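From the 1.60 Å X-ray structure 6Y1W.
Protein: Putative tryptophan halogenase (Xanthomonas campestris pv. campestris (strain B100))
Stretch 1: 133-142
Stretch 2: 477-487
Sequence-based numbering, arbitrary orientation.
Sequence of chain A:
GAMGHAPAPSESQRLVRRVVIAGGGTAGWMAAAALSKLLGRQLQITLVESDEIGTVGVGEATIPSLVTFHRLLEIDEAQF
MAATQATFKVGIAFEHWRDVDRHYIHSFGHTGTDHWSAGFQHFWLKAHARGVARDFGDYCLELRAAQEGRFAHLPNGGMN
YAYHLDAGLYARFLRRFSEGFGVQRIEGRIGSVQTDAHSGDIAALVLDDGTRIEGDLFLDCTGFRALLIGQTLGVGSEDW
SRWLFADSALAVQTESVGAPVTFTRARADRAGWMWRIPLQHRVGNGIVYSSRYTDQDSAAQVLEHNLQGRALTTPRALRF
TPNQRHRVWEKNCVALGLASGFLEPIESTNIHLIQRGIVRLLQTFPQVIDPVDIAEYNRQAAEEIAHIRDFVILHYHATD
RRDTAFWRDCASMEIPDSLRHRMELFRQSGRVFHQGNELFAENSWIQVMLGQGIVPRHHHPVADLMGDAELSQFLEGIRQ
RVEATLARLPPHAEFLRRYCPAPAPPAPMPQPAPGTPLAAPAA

Stretch 1 (133-142) ARDFGDYCLE
Stretch 2, residues 477-487: GIRQRVEATLA

A loop, 133-140, with a 3-10 segment at 136-138 and a helix starting at Leu141 after the N-cap Cys140, packs against a helix that enters from before Gly477 and runs on through Thr485, with regular i to i+4 bonds. The register sets Tyr139 CA 5.4 Å from Arg479 CA and Leu141 CA 5.3 Å from Val482 CA, so both chains advance in the same sense; 477 Å² is buried.

Apolar contacts come first. Leu141 (chi1 t, chi2 p) has a branched end that reaches two residues: CD1 lies 4.0 Å from Leu486 CB and CD2 3.6 Å from Thr485 CG2. Thr485 (m) suits this site because its methyl faces leucine while OG1 donates to Arg481 O (3.0 Å) within its own helix. Buried Val482 (t) points toward the loop, its compact methyls meeting backbone carbonyls: CG1 is 4.0 Å from Asp138 O, CG2 4.0 Å from Tyr139 O. The Tyr139 ring (chi1 m, chi2 -80°) meets Ile478 (m, t) edge-on, CD1 to CG2 3.9 Å; its OH accepts from Arg134 N (3.0 Å), bracing the loop.

The charged groups pair like charges: the Arg134 guanidinium (m, t, p, chi4 126°) stacks flat on that of Arg479 (t, t, p, chi4 79°), among the most covered residues, centres 3.8 Å apart, planes at 16°. Asp138 (m, chi2 0°) offsets the charge, its OD2 2.8 Å from Arg134 NE in a salt bridge.

No direct hydrogen bond crosses; one water donates to Asp138 O and Glu483 OE2, each 2.7 Å from its oxygen.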

# COMPACT_ATOMS: atom_id res chain seq x y z
N ALA A 133 -27.75 16.19 7.12
CA ALA A 133 -26.30 16.37 7.08
C ALA A 133 -25.96 17.86 7.15
O ALA A 133 -26.61 18.68 6.47
CB ALA A 133 -25.69 15.80 5.79
N ARG A 134 -24.94 18.20 7.94
CA ARG A 134 -24.29 19.51 7.87
C ARG A 134 -23.22 19.48 6.80
O ARG A 134 -23.00 18.46 6.15
CB ARG A 134 -23.73 19.88 9.23
CG ARG A 134 -24.84 19.86 10.26
CD ARG A 134 -24.36 20.26 11.58
NE ARG A 134 -23.49 21.42 11.47
CZ ARG A 134 -23.68 22.54 12.15
NH1 ARG A 134 -24.71 22.65 12.98
NH2 ARG A 134 -22.84 23.56 12.00
N ASP A 135 -22.58 20.63 6.55
CA ASP A 135 -21.46 20.65 5.60
C ASP A 135 -20.47 19.53 5.94
O ASP A 135 -20.17 19.29 7.11
CB ASP A 135 -20.74 21.99 5.65
CG ASP A 135 -19.70 22.13 4.52
OD1 ASP A 135 -20.09 22.50 3.40
OD2 ASP A 135 -18.50 21.86 4.75
N PHE A 136 -19.96 18.86 4.90
CA PHE A 136 -19.00 17.78 5.08
C PHE A 136 -17.83 18.21 5.97
O PHE A 136 -17.33 17.40 6.76
CB PHE A 136 -18.46 17.34 3.71
CG PHE A 136 -17.72 16.02 3.74
CD1 PHE A 136 -18.36 14.87 4.12
CD2 PHE A 136 -16.38 15.94 3.32
CE1 PHE A 136 -17.71 13.64 4.14
CE2 PHE A 136 -15.71 14.72 3.34
CZ PHE A 136 -16.37 13.57 3.75
N GLY A 137 -17.40 19.47 5.86
CA GLY A 137 -16.24 19.92 6.64
C GLY A 137 -16.48 19.95 8.14
O GLY A 137 -15.52 19.86 8.91
N ASP A 138 -17.75 20.05 8.57
CA ASP A 138 -18.05 20.10 10.00
C ASP A 138 -17.67 18.82 10.74
O ASP A 138 -17.66 18.83 11.98
CB ASP A 138 -19.56 20.33 10.25
CG ASP A 138 -19.98 21.76 9.93
OD1 ASP A 138 -19.11 22.55 9.52
OD2 ASP A 138 -21.18 22.11 10.04
N TYR A 139 -17.35 17.75 10.04
CA TYR A 139 -17.05 16.47 10.66
C TYR A 139 -15.55 16.16 10.69
O TYR A 139 -15.19 15.02 10.97
CB TYR A 139 -17.85 15.36 9.95
CG TYR A 139 -19.33 15.70 9.93
CD1 TYR A 139 -20.12 15.47 11.07
CD2 TYR A 139 -19.93 16.25 8.80
CE1 TYR A 139 -21.48 15.81 11.06
CE2 TYR A 139 -21.30 16.59 8.80
CZ TYR A 139 -22.05 16.35 9.93
OH TYR A 139 -23.39 16.69 9.98
N CYS A 140 -14.70 17.15 10.45
CA CYS A 140 -13.24 16.97 10.39
C CYS A 140 -12.55 18.00 11.28
O CYS A 140 -12.67 19.21 11.03
CB CYS A 140 -12.75 17.14 8.95
SG CYS A 140 -10.97 16.95 8.82
N LEU A 141 -11.83 17.53 12.30
CA LEU A 141 -11.20 18.45 13.26
C LEU A 141 -10.19 19.37 12.58
O LEU A 141 -10.17 20.59 12.82
CB LEU A 141 -10.51 17.64 14.37
CG LEU A 141 -9.67 18.47 15.36
CD1 LEU A 141 -10.55 19.45 16.14
CD2 LEU A 141 -8.82 17.56 16.29
N GLU A 142 -9.30 18.81 11.76
CA GLU A 142 -8.28 19.67 11.17
C GLU A 142 -8.90 20.77 10.33
O GLU A 142 -8.42 21.91 10.31
CB GLU A 142 -7.31 18.84 10.31
CG GLU A 142 -6.33 18.03 11.15
CD GLU A 142 -6.88 16.69 11.65
OE1 GLU A 142 -8.10 16.38 11.52
OE2 GLU A 142 -6.06 15.88 12.15
N GLY A 477 -23.03 13.01 17.00
CA GLY A 477 -22.02 12.58 17.95
C GLY A 477 -20.62 12.88 17.47
O GLY A 477 -19.77 13.35 18.24
N ILE A 478 -20.36 12.64 16.18
CA ILE A 478 -19.07 13.04 15.58
C ILE A 478 -18.87 14.55 15.69
O ILE A 478 -17.80 15.03 16.12
CB ILE A 478 -19.01 12.57 14.11
CG1 ILE A 478 -18.92 11.03 14.03
CG2 ILE A 478 -17.84 13.22 13.37
CD1 ILE A 478 -19.27 10.52 12.65
N ARG A 479 -19.87 15.35 15.31
CA ARG A 479 -19.68 16.80 15.32
C ARG A 479 -19.43 17.31 16.74
O ARG A 479 -18.63 18.24 16.95
CB ARG A 479 -20.88 17.50 14.69
CG ARG A 479 -20.60 18.97 14.36
CD ARG A 479 -21.74 19.62 13.63
NE ARG A 479 -22.92 19.70 14.48
CZ ARG A 479 -23.08 20.63 15.40
NH1 ARG A 479 -22.14 21.55 15.58
NH2 ARG A 479 -24.18 20.64 16.15
N GLN A 480 -20.10 16.71 17.74
CA GLN A 480 -19.89 17.15 19.11
C GLN A 480 -18.49 16.82 19.60
O GLN A 480 -17.89 17.62 20.33
CB GLN A 480 -20.92 16.52 20.05
CG GLN A 480 -22.30 17.07 19.82
CD GLN A 480 -23.37 16.25 20.54
OE1 GLN A 480 -23.07 15.26 21.21
NE2 GLN A 480 -24.62 16.67 20.40
N ARG A 481 -17.95 15.67 19.17
CA ARG A 481 -16.58 15.33 19.54
C ARG A 481 -15.58 16.27 18.84
O ARG A 481 -14.65 16.76 19.47
CB ARG A 481 -16.32 13.87 19.22
CG ARG A 481 -17.09 12.91 20.17
CD ARG A 481 -16.68 11.45 19.99
NE ARG A 481 -17.26 10.88 18.77
CZ ARG A 481 -18.49 10.36 18.70
NH1 ARG A 481 -19.28 10.33 19.76
NH2 ARG A 481 -18.92 9.87 17.55
N VAL A 482 -15.82 16.60 17.56
CA VAL A 482 -14.95 17.59 16.89
C VAL A 482 -14.97 18.92 17.63
O VAL A 482 -13.92 19.52 17.90
CB VAL A 482 -15.41 17.77 15.43
CG1 VAL A 482 -14.81 19.07 14.77
CG2 VAL A 482 -15.12 16.53 14.63
N GLU A 483 -16.17 19.43 17.94
CA GLU A 483 -16.25 20.74 18.56
C GLU A 483 -15.65 20.73 19.96
O GLU A 483 -15.04 21.72 20.36
CB GLU A 483 -17.70 21.23 18.56
CG GLU A 483 -18.22 21.61 17.17
CD GLU A 483 -17.31 22.57 16.45
OE1 GLU A 483 -17.15 23.73 16.93
OE2 GLU A 483 -16.75 22.18 15.40
N ALA A 484 -15.79 19.63 20.70
CA ALA A 484 -15.22 19.61 22.05
C ALA A 484 -13.70 19.59 22.00
O ALA A 484 -13.03 20.16 22.88
CB ALA A 484 -15.73 18.40 22.82
N THR A 485 -13.15 18.90 21.01
CA THR A 485 -11.71 18.87 20.84
C THR A 485 -11.20 20.22 20.36
O THR A 485 -10.20 20.74 20.88
CB THR A 485 -11.34 17.74 19.88
OG1 THR A 485 -11.84 16.50 20.40
CG2 THR A 485 -9.81 17.61 19.73
N LEU A 486 -11.92 20.84 19.42
CA LEU A 486 -11.52 22.13 18.89
C LEU A 486 -11.49 23.19 19.99
O LEU A 486 -10.61 24.05 20.00
CB LEU A 486 -12.49 22.54 17.79
CG LEU A 486 -12.29 23.87 17.08
CD1 LEU A 486 -11.06 23.83 16.13
CD2 LEU A 486 -13.53 24.21 16.30
N ALA A 487 -12.47 23.13 20.91
CA ALA A 487 -12.53 24.13 21.98
C ALA A 487 -11.34 24.07 22.93
O ALA A 487 -11.11 25.03 23.68
CB ALA A 487 -13.83 23.95 22.79
O HOH W 1 -18.15 21.15 13.33